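Local coordinates for protein Afp3 (Serratia entomophila, PDB 6RBN) that forms part of the contractile sheath around the inner tube of the anti-feeding prophage, and probably helps drive that tube forward when the sheath contracts, at residues 5-8 and 9-13; 299-302 and 303-307; 338-342 and 343-347; 416-419 and 420-424. All blocks are in the same frame, centred on the assembly; numbering follows the deposited sequence.

Interaction 1: 5-8 and 9-13; sequences TSVP and GVYIE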
# COMPACT_ATOMS: atom_id res chain seq x y z
N THR D 5 29.99 62.07 -34.13
CA THR D 5 28.76 61.47 -34.61
C THR D 5 27.56 62.26 -34.10
O THR D 5 27.33 62.33 -32.89
CB THR D 5 28.67 60.02 -34.16
OG1 THR D 5 28.62 59.97 -32.73
CG2 THR D 5 29.88 59.24 -34.64
N SER D 6 26.79 62.84 -35.02
CA SER D 6 25.56 63.53 -34.66
C SER D 6 24.35 63.09 -35.46
O SER D 6 23.25 63.07 -34.90
CB SER D 6 25.73 65.04 -34.83
OG SER D 6 26.70 65.55 -33.94
N VAL D 7 24.51 62.70 -36.72
CA VAL D 7 23.41 62.22 -37.55
C VAL D 7 23.16 60.78 -37.13
O VAL D 7 24.12 60.02 -36.96
CB VAL D 7 23.76 62.33 -39.04
CG1 VAL D 7 22.60 61.94 -39.93
CG2 VAL D 7 24.25 63.71 -39.36
N PRO D 8 21.91 60.34 -36.97
CA PRO D 8 21.68 58.98 -36.48
C PRO D 8 21.80 57.88 -37.53
O PRO D 8 21.25 56.79 -37.33
CB PRO D 8 20.26 59.05 -35.91
CG PRO D 8 19.62 60.12 -36.66
CD PRO D 8 20.67 61.14 -36.95
N GLY D 9 22.48 58.13 -38.64
CA GLY D 9 22.65 57.10 -39.65
C GLY D 9 23.79 56.12 -39.40
O GLY D 9 23.98 55.66 -38.27
N VAL D 10 24.52 55.79 -40.46
CA VAL D 10 25.65 54.87 -40.41
C VAL D 10 26.87 55.59 -40.97
O VAL D 10 26.81 56.17 -42.06
CB VAL D 10 25.37 53.58 -41.20
CG1 VAL D 10 26.57 52.67 -41.23
CG2 VAL D 10 24.17 52.84 -40.63
N TYR D 11 27.97 55.55 -40.23
CA TYR D 11 29.19 56.26 -40.59
C TYR D 11 30.22 55.31 -41.19
O TYR D 11 30.21 54.11 -40.91
CB TYR D 11 29.79 56.96 -39.37
CG TYR D 11 28.94 58.08 -38.85
CD1 TYR D 11 29.03 59.35 -39.39
CD2 TYR D 11 28.02 57.87 -37.83
CE1 TYR D 11 28.26 60.39 -38.91
CE2 TYR D 11 27.24 58.90 -37.35
CZ TYR D 11 27.36 60.15 -37.90
OH TYR D 11 26.59 61.18 -37.43
N ILE D 12 31.11 55.86 -42.01
CA ILE D 12 32.09 55.08 -42.76
C ILE D 12 33.47 55.72 -42.59
O ILE D 12 33.64 56.91 -42.87
CB ILE D 12 31.73 55.00 -44.26
CG1 ILE D 12 30.43 54.21 -44.46
CG2 ILE D 12 32.84 54.34 -45.03
CD1 ILE D 12 29.86 54.34 -45.85
N GLU D 13 34.43 54.92 -42.12
CA GLU D 13 35.84 55.29 -42.12
C GLU D 13 36.60 54.26 -42.96
O GLU D 13 36.12 53.15 -43.17
CB GLU D 13 36.40 55.34 -40.70
CG GLU D 13 35.75 56.39 -39.82
CD GLU D 13 36.34 56.43 -38.43
OE1 GLU D 13 37.19 55.57 -38.12
OE2 GLU D 13 35.96 57.32 -37.64

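Interaction 2: 299-302 and 303-307; sequences VSDV and SVRVT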
# COMPACT_ATOMS: atom_id res chain seq x y z
N VAL D 299 55.83 36.80 -35.51
CA VAL D 299 57.23 36.88 -35.92
C VAL D 299 57.63 35.88 -37.00
O VAL D 299 56.96 34.86 -37.21
CB VAL D 299 58.12 36.68 -34.68
CG1 VAL D 299 57.86 37.77 -33.69
CG2 VAL D 299 57.81 35.33 -34.06
N SER D 300 58.73 36.18 -37.70
CA SER D 300 59.19 35.39 -38.83
C SER D 300 60.40 34.53 -38.49
O SER D 300 60.38 33.32 -38.70
CB SER D 300 59.50 36.31 -40.01
OG SER D 300 60.60 37.16 -39.71
N ASP D 301 61.47 35.14 -37.97
CA ASP D 301 62.72 34.43 -37.79
C ASP D 301 63.44 34.95 -36.56
O ASP D 301 63.29 36.12 -36.18
CB ASP D 301 63.61 34.57 -39.03
CG ASP D 301 64.75 33.57 -39.07
OD1 ASP D 301 64.85 32.72 -38.15
OD2 ASP D 301 65.55 33.62 -40.02
N VAL D 302 64.22 34.07 -35.94
CA VAL D 302 65.05 34.42 -34.79
C VAL D 302 66.32 35.11 -35.26
O VAL D 302 66.64 35.10 -36.45
CB VAL D 302 65.40 33.17 -33.95
CG1 VAL D 302 64.16 32.63 -33.28
CG2 VAL D 302 66.03 32.12 -34.82
N SER D 303 67.06 35.71 -34.32
CA SER D 303 68.28 36.41 -34.68
C SER D 303 69.46 35.46 -34.85
O SER D 303 70.36 35.72 -35.65
CB SER D 303 68.61 37.47 -33.63
OG SER D 303 68.95 36.86 -32.40
N VAL D 304 69.48 34.37 -34.09
CA VAL D 304 70.54 33.37 -34.15
C VAL D 304 69.89 32.01 -34.34
O VAL D 304 69.07 31.59 -33.51
CB VAL D 304 71.42 33.37 -32.89
CG1 VAL D 304 72.40 32.22 -32.94
CG2 VAL D 304 72.16 34.68 -32.75
N ARG D 305 70.25 31.31 -35.42
CA ARG D 305 69.76 29.96 -35.64
C ARG D 305 70.63 29.00 -34.84
O ARG D 305 71.81 28.83 -35.13
CB ARG D 305 69.77 29.61 -37.12
CG ARG D 305 68.82 30.46 -37.95
CD ARG D 305 68.88 30.08 -39.40
NE ARG D 305 68.33 28.75 -39.63
CZ ARG D 305 67.06 28.51 -39.91
NH1 ARG D 305 66.21 29.52 -40.03
NH2 ARG D 305 66.64 27.27 -40.10
N VAL D 306 70.04 28.37 -33.83
CA VAL D 306 70.78 27.60 -32.84
C VAL D 306 70.82 26.14 -33.27
O VAL D 306 69.78 25.54 -33.58
CB VAL D 306 70.15 27.75 -31.45
CG1 VAL D 306 70.83 26.86 -30.44
CG2 VAL D 306 70.24 29.20 -31.00
N THR D 307 72.02 25.56 -33.30
CA THR D 307 72.20 24.16 -33.67
C THR D 307 71.88 23.25 -32.49
O THR D 307 71.53 23.70 -31.40
CB THR D 307 73.63 23.91 -34.15
OG1 THR D 307 74.53 24.06 -33.05
CG2 THR D 307 74.00 24.93 -35.19

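Interaction 3: 338-342 and 343-347; sequences QKDDD and DWRYI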
# COMPACT_ATOMS: atom_id res chain seq x y z
N GLN D 338 65.84 27.20 -13.78
CA GLN D 338 67.22 27.36 -13.37
C GLN D 338 67.65 26.36 -12.30
O GLN D 338 68.86 26.17 -12.11
CB GLN D 338 67.45 28.78 -12.85
CG GLN D 338 67.46 29.83 -13.92
CD GLN D 338 68.64 29.68 -14.83
OE1 GLN D 338 68.50 29.32 -15.99
NE2 GLN D 338 69.82 29.93 -14.31
N LYS D 339 66.71 25.74 -11.61
CA LYS D 339 67.05 24.81 -10.54
C LYS D 339 67.44 23.46 -11.13
O LYS D 339 66.71 22.90 -11.95
CB LYS D 339 65.87 24.66 -9.59
CG LYS D 339 66.16 23.82 -8.37
CD LYS D 339 67.07 24.55 -7.41
CE LYS D 339 67.27 23.77 -6.13
NZ LYS D 339 68.21 24.46 -5.21
N ASP D 340 68.59 22.93 -10.71
CA ASP D 340 69.10 21.67 -11.21
C ASP D 340 68.65 20.49 -10.34
O ASP D 340 69.13 19.37 -10.53
CB ASP D 340 70.62 21.72 -11.30
CG ASP D 340 71.20 20.74 -12.30
OD1 ASP D 340 70.42 20.04 -12.98
OD2 ASP D 340 72.44 20.66 -12.41
N ASP D 341 67.76 20.73 -9.38
CA ASP D 341 67.26 19.67 -8.52
C ASP D 341 66.34 18.75 -9.31
O ASP D 341 65.78 19.12 -10.34
CB ASP D 341 66.52 20.28 -7.33
CG ASP D 341 66.32 19.29 -6.19
OD1 ASP D 341 66.75 18.13 -6.31
OD2 ASP D 341 65.71 19.68 -5.17
N ASP D 342 66.20 17.52 -8.81
CA ASP D 342 65.32 16.55 -9.46
C ASP D 342 63.86 16.93 -9.25
O ASP D 342 62.99 16.56 -10.05
CB ASP D 342 65.62 15.16 -8.92
CG ASP D 342 65.10 14.05 -9.81
OD1 ASP D 342 64.54 14.33 -10.89
OD2 ASP D 342 65.24 12.87 -9.43
N ASP D 343 63.56 17.66 -8.18
CA ASP D 343 62.18 18.03 -7.90
C ASP D 343 61.70 19.16 -8.80
O ASP D 343 60.66 19.03 -9.46
CB ASP D 343 62.03 18.44 -6.43
CG ASP D 343 62.17 17.27 -5.48
OD1 ASP D 343 61.83 16.14 -5.88
OD2 ASP D 343 62.62 17.48 -4.34
N TRP D 344 62.44 20.26 -8.86
CA TRP D 344 61.97 21.48 -9.51
C TRP D 344 62.71 21.74 -10.82
O TRP D 344 63.03 22.89 -11.15
CB TRP D 344 62.11 22.67 -8.57
CG TRP D 344 61.43 22.44 -7.27
CD1 TRP D 344 62.02 22.20 -6.07
CD2 TRP D 344 60.02 22.36 -7.04
NE1 TRP D 344 61.08 22.01 -5.10
CE2 TRP D 344 59.83 22.10 -5.67
CE3 TRP D 344 58.89 22.50 -7.85
CZ2 TRP D 344 58.58 21.98 -5.09
CZ3 TRP D 344 57.64 22.37 -7.28
CH2 TRP D 344 57.50 22.12 -5.92
N ARG D 345 62.99 20.68 -11.57
CA ARG D 345 63.74 20.82 -12.81
C ARG D 345 62.90 21.43 -13.92
O ARG D 345 63.40 22.24 -14.70
CB ARG D 345 64.26 19.45 -13.25
CG ARG D 345 65.20 19.48 -14.44
CD ARG D 345 65.67 18.09 -14.80
NE ARG D 345 66.46 17.48 -13.73
CZ ARG D 345 67.76 17.68 -13.56
NH1 ARG D 345 68.43 18.48 -14.38
NH2 ARG D 345 68.40 17.09 -12.56
N TYR D 346 61.63 21.07 -14.01
CA TYR D 346 60.80 21.42 -15.15
C TYR D 346 59.87 22.58 -14.83
O TYR D 346 59.47 22.78 -13.68
CB TYR D 346 59.97 20.21 -15.60
CG TYR D 346 60.81 19.09 -16.15
CD1 TYR D 346 61.33 19.16 -17.43
CD2 TYR D 346 61.09 17.97 -15.39
CE1 TYR D 346 62.10 18.14 -17.94
CE2 TYR D 346 61.85 16.94 -15.88
CZ TYR D 346 62.36 17.03 -17.16
OH TYR D 346 63.13 16.01 -17.66
N ILE D 347 59.56 23.36 -15.87
CA ILE D 347 58.55 24.41 -15.74
C ILE D 347 57.16 23.90 -15.37
O ILE D 347 56.55 24.47 -14.45
CB ILE D 347 58.55 25.30 -16.99
CG1 ILE D 347 59.92 25.96 -17.17
CG2 ILE D 347 57.50 26.38 -16.90
CD1 ILE D 347 60.07 26.64 -18.50

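Interaction 4: 416-419 and 420-424; sequences MTQD and EINQG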
# COMPACT_ATOMS: atom_id res chain seq x y z
N MET D 416 50.48 19.56 14.72
CA MET D 416 50.46 20.69 15.64
C MET D 416 50.82 20.23 17.04
O MET D 416 50.96 19.04 17.32
CB MET D 416 49.11 21.41 15.67
CG MET D 416 48.87 22.37 14.53
SD MET D 416 47.44 23.42 14.79
CE MET D 416 46.11 22.41 14.19
N THR D 417 51.02 21.22 17.91
CA THR D 417 51.10 21.04 19.35
C THR D 417 50.14 22.03 19.99
O THR D 417 49.73 23.01 19.37
CB THR D 417 52.52 21.27 19.88
OG1 THR D 417 52.94 22.60 19.57
CG2 THR D 417 53.50 20.27 19.30
N GLN D 418 49.80 21.77 21.26
CA GLN D 418 48.83 22.60 21.97
C GLN D 418 49.34 24.02 22.19
O GLN D 418 48.54 24.97 22.23
CB GLN D 418 48.46 21.93 23.29
CG GLN D 418 47.39 22.65 24.11
CD GLN D 418 46.09 22.80 23.35
OE1 GLN D 418 45.76 23.88 22.88
NE2 GLN D 418 45.33 21.71 23.26
N ASP D 419 50.66 24.20 22.27
CA ASP D 419 51.23 25.54 22.37
C ASP D 419 51.06 26.34 21.08
O ASP D 419 51.09 27.57 21.12
CB ASP D 419 52.71 25.44 22.75
CG ASP D 419 53.32 26.78 23.10
OD1 ASP D 419 53.04 27.30 24.20
OD2 ASP D 419 54.07 27.33 22.26
N GLU D 420 50.85 25.67 19.95
CA GLU D 420 50.67 26.35 18.67
C GLU D 420 49.23 26.76 18.41
O GLU D 420 49.00 27.75 17.72
CB GLU D 420 51.17 25.45 17.54
CG GLU D 420 52.68 25.29 17.53
CD GLU D 420 53.15 24.26 16.54
OE1 GLU D 420 52.29 23.53 16.00
OE2 GLU D 420 54.37 24.17 16.29
N ILE D 421 48.26 26.01 18.93
CA ILE D 421 46.87 26.46 18.88
C ILE D 421 46.69 27.71 19.73
O ILE D 421 46.00 28.66 19.33
CB ILE D 421 45.91 25.33 19.30
CG1 ILE D 421 45.81 24.26 18.20
CG2 ILE D 421 44.52 25.84 19.62
CD1 ILE D 421 46.63 23.06 18.42
N ASN D 422 47.35 27.76 20.89
CA ASN D 422 47.16 28.86 21.83
C ASN D 422 47.71 30.18 21.31
O ASN D 422 47.22 31.24 21.70
CB ASN D 422 47.82 28.51 23.16
CG ASN D 422 47.12 27.38 23.88
OD1 ASN D 422 45.89 27.31 23.90
ND2 ASN D 422 47.90 26.49 24.48
N GLN D 423 48.69 30.14 20.42
CA GLN D 423 49.16 31.34 19.75
C GLN D 423 48.44 31.60 18.44
O GLN D 423 48.83 32.50 17.69
CB GLN D 423 50.68 31.28 19.55
CG GLN D 423 51.17 30.15 18.69
CD GLN D 423 52.68 30.08 18.68
OE1 GLN D 423 53.36 30.90 19.29
NE2 GLN D 423 53.22 29.09 17.98
N GLY D 424 47.39 30.83 18.14
CA GLY D 424 46.42 31.21 17.13
C GLY D 424 46.70 30.79 15.70
O GLY D 424 46.39 31.55 14.78

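Interaction 1: 5-8 and 9-13
Tyr11 folds back over the turn at Pro8 and Gly9, bringing its phenol against Thr5, Ser6 and Val7. Its OH is the tight point: Val7 N lies 2.7 Å from Tyr11 OH and Ser6 N 2.9 Å from the same oxygen. Both are weak hydrogen bonds, bent to N-H...O angles near 125°, so two successive amides share one phenolic oxygen. Thr5 packs against the ring itself. Its methyl CG2 stands beside the backbone N (OG1 has chi1 63°) and makes a CH-pi contact over one face, 4.1 Å from the Tyr11 centroid. Val7 crosses the phenol at about a right angle, with Val7 CB 3.5 Å from Tyr11 OH. A tyrosine suits this place because it combines a flat apolar surface with a polar end for the backbone. Within this contact the far side is looser: Ser6 and Val10 direct their side chains away, and a neighbouring subunit takes up Ser6 O (by a hydrogen bond from Asn315) and Val10 (on Leu443). Val10 and Tyr11 also pair with a strand of that subunit in a parallel ladder, an intersubunit beta-augmentation in which an N-terminal arm extends a neighbour's sheet, as in contractile sheaths.

Interaction 2: 299-302 and 303-307
Asp301 OD1 is approached by two groups, the amide of the next residue and the guanidinium of Arg305. Val302 N donates to Asp301 OD1 at 2.7 Å, but the N-H...O angle of 120° makes this bond weak. The carboxylate reaches that amide because CG is anti to the backbone N (chi1 -165°), close to the carbonyl side of the residue. Arg305 NH1 stands 4.0 Å from Asp301 OD1, a long salt bridge, with the carboxylate and guanidinium planes 70° apart; the attraction is therefore probably electrostatic rather than that of a flat, paired bridge. The arginine chain is bent at chi3, and its NH2 is hydrogen-bonded to Gln96 O of the Afp2 chain, so one long side chain can face its own strand and a second protein at once. Val302 supplies the apolar part. Its CG2, set between the backbone N and the carbonyl carbon, lies 3.4 Å from Val304 O and 4.3 Å from Arg305 N, against the backbone that follows the strand. Ser303 uses its small hydroxyl to bond Asn210 O. Within this chain, the short, weakly bonded strand 301-302 is an outer strand of a three-stranded antiparallel sheet, paired with 211-213; Val302 packs on Ile322 and Leu330 of strands 322-325 and 329-332, and the chain then leads to helix 308-311.

Interaction 3: 338-342 and 343-347
The acidic loop that carries the chain from strand 329-332 to helix 347-364, within the sheath C-terminal domain family region, curls so that Arg345 meets Asp340 and Asp341. Arg345 NH1 donates to Asp340 OD1 at 2.9 Å, a salt bridge whose hydrogen bond is weak, with an N-H...O angle of 129°. The two side chains run alongside each other in the same direction, yet their flat ends are turned 82° apart. Arg345 has CG anti to its own N (chi1 -173°) and bends at chi3, which lays the guanidinium across the loop with Asp341 O over one face. Nearer the backbone, Arg345 CB lies beside Asp341 O, while the charged end serves the carboxylate. Arginine suits a loop with four successive aspartates, since its charge probably offsets theirs. Asp341 OD2 and Asp343 OD2 are 3.9 Å apart, and this like-charge pair might raise the proton affinity of either group. Trp344 sits between its own helix 347-364, where Arg350 makes a cation-pi contact with it and Phe353 an edge-to-face one, and Gln350 and Glu14 of Afp2 chains. Lys339 touches the Trp344 stem and backbone, with Lys339 CG 4.2 Å from Trp344 CB. Asp343 CB lies over one face of the Trp344 ring, offset toward its rim.

Interaction 4: 416-419 and 420-424
The carboxylate of Glu420 is met from above its plane by the amide of Thr417, whose N lies 3.3 Å from Glu420 OE1 and well out of the plane (60°). This is the glutamate half of a capping box: Thr417 is the N-cap of helix 418-422, and the glutamate three residues on turns back to take its amide. The side chain reaches it by running extended beyond CG. The threonine hydroxyl rests against the glutamate stem, with Thr417 OG1 3.4 Å from Glu420 CG. In the first turn Glu420 N donates to Thr417 O at 2.9 Å, and Ile421 N bonds the same carbonyl weakly; Asn422 lies by Gln418 O. Beyond the polar cap comes an apolar partner, the hydrophobic staple, formed between the residue before the N-cap and the fourth residue after it. Methionine supplies a flexible, unbranched chain and isoleucine a compact branched one, both apolar, and Trp377 of helix 374-392 touches each of them. The two side chains cross at about a right angle, with Met416 SD 3.7 Å from Ile421 CD1.

Overall arrangement
From the N terminus the four contacts follow one another in series, none nesting in or crossing another, and each closes a short local turn, loop or helix start. Interaction 1 shapes the arm that leaves the body to join a neighbouring subunit; its centre is about 43 Å from that of the chain. Interaction 2 turns the chain from an outer strand toward helix 308-311. Interaction 3 lies in the loop between strand 329-332 and helix 347-364, its centre about 26 Å from that of interaction 2. Interaction 4 starts helix 418-422, ahead of strand 425-432, with its centre about 70 Å from that of interaction 1. Residues of Afp2 chains lie near all four, so these contacts border sheath interfaces.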